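Local coordinates for TIGR00266 family protein (Pseudomonas aeruginosa, PDB 1YOX), which is of unknown function but belongs to the AIM24 family, named for mitochondrial biogenesis, and packs as three copies in the deposited assembly, at the interface of chains A and B. Residues are numbered along the deposited sequence; one frame, centred on the assembly and turned at random. Chains: chain A/B, hypothetical protein PA3696.

The interface of chains A and B. Residues chain A 181, 224, 229; chain B 19, 36-38, 93.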
loop_
_atom_site.group_PDB
_atom_site.type_symbol
_atom_site.label_atom_id
_atom_site.label_comp_id
_atom_site.label_asym_id
_atom_site.label_seq_id
_atom_site.Cartn_x
_atom_site.Cartn_y
_atom_site.Cartn_z
ATOM N N CYS A 181 15.380 -4.242 5.393
ATOM C CA CYS A 181 14.853 -2.957 5.852
ATOM C C CYS A 181 15.832 -1.805 5.753
ATOM O O CYS A 181 15.481 -0.660 6.035
ATOM C CB CYS A 181 14.355 -3.055 7.285
ATOM S SG CYS A 181 12.915 -4.036 7.413
ATOM N N SER A 224 10.031 0.248 6.835
ATOM C CA SER A 224 9.287 -0.807 7.532
ATOM C C SER A 224 8.778 -1.931 6.613
ATOM O O SER A 224 8.564 -3.069 7.073
ATOM C CB SER A 224 8.099 -0.230 8.266
ATOM O OG SER A 224 7.097 0.108 7.328
ATOM N N ARG A 229 9.941 -8.364 1.357
ATOM C CA ARG A 229 8.989 -8.871 2.353
ATOM C C ARG A 229 7.540 -8.896 1.816
ATOM O O ARG A 229 6.785 -9.831 2.043
ATOM C CB ARG A 229 9.080 -8.013 3.629
ATOM C CG ARG A 229 8.320 -8.586 4.824
ATOM C CD ARG A 229 8.267 -7.583 6.003
ATOM N NE ARG A 229 9.561 -7.447 6.677
ATOM C CZ ARG A 229 9.730 -7.005 7.925
ATOM N NH1 ARG A 229 8.686 -6.625 8.665
ATOM N NH2 ARG A 229 10.951 -6.951 8.436
ATOM N N THR B 19 4.409 1.687 11.861
ATOM C CA THR B 19 5.255 0.723 12.533
ATOM C C THR B 19 5.202 1.025 14.011
ATOM O O THR B 19 5.243 2.187 14.411
ATOM C CB THR B 19 6.661 0.891 12.077
ATOM O OG1 THR B 19 6.657 0.783 10.662
ATOM C CG2 THR B 19 7.575 -0.165 12.673
ATOM N N ALA B 36 8.594 -10.044 11.344
ATOM C CA ALA B 36 7.959 -8.764 11.657
ATOM C C ALA B 36 8.947 -7.678 12.042
ATOM O O ALA B 36 8.752 -6.507 11.689
ATOM C CB ALA B 36 6.913 -8.932 12.731
HETATM N N MSE B 37 10.023 -8.030 12.745
HETATM C CA MSE B 37 10.890 -6.968 13.241
HETATM C C MSE B 37 11.675 -6.257 12.134
HETATM O O MSE B 37 12.131 -6.900 11.191
HETATM C CB MSE B 37 11.763 -7.393 14.438
HETATM C CG MSE B 37 13.127 -7.919 14.118
HETATM SE SE MSE B 37 14.510 -6.586 13.739
HETATM C CE MSE B 37 15.907 -7.863 13.409
ATOM N N ASN B 38 11.814 -4.933 12.294
ATOM C CA ASN B 38 12.545 -4.053 11.378
ATOM C C ASN B 38 13.938 -3.673 11.879
ATOM O O ASN B 38 14.910 -3.835 11.153
ATOM C CB ASN B 38 11.732 -2.773 11.072
ATOM C CG ASN B 38 10.330 -3.082 10.532
ATOM O OD1 ASN B 38 10.167 -3.904 9.641
ATOM N ND2 ASN B 38 9.325 -2.451 11.097
ATOM N N ALA B 93 6.724 -4.238 11.957
ATOM C CA ALA B 93 5.663 -3.918 10.979
ATOM C C ALA B 93 5.083 -5.155 10.319
ATOM O O ALA B 93 5.753 -6.153 10.224
ATOM C CB ALA B 93 6.156 -2.909 9.901
#
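A:Arg229, on helix 227-236, pushes its guanidinium end-on into chain B and grips two successive backbone carbonyls with its two terminal nitrogens. A:Arg229 NH1 gives a hydrogen bond to B:Ala36 O (3.0 Å) and A:Arg229 NH2 one to B:Met37 O (3.0 Å), the carbonyl of a selenomethionine. Both donors stand above the carbonyl planes, and both oxygens lie slightly off the guanidinium plane, on the side away from A:Ser224 O; the whole fork is tipped against the two carbonyls. CG is anti to the backbone N (chi1 -170°), and a bend at chi3 (-73°) turns the group toward the start of strand 37-41. B:Asn38 crosses the arginine at about a right angle, with amide and guanidinium planes 23° apart. B:Asn38 OD1 sits over the face that A:Ser224 O also covers near its rim, off the N-H directions and 3.2 Å from A:Arg229 NH1. It lies 3.1 Å from A:Ser224 O, two acceptors as modelled, which makes the amide orientation doubtful. A:Ser224 wedges between B:Asn38 and B:Ala93, its CB on the alanine methyl (CB to CB 3.7 Å). The margin is looser: A:Cys181 SG approaches B:Asn38 OD1 (3.5 Å) and comes no closer than 4.0 Å to B:Asn38 CA, while B:Thr19 hides little surface. B:Ala36 and B:Met37 take part through their carbonyls. The patch, part of an interface that is not an exact two-fold, ties helix 227-236 of chain A to the start of strand 37-41 of chain B; if the three-copy assembly is the biological one, it may contribute to it.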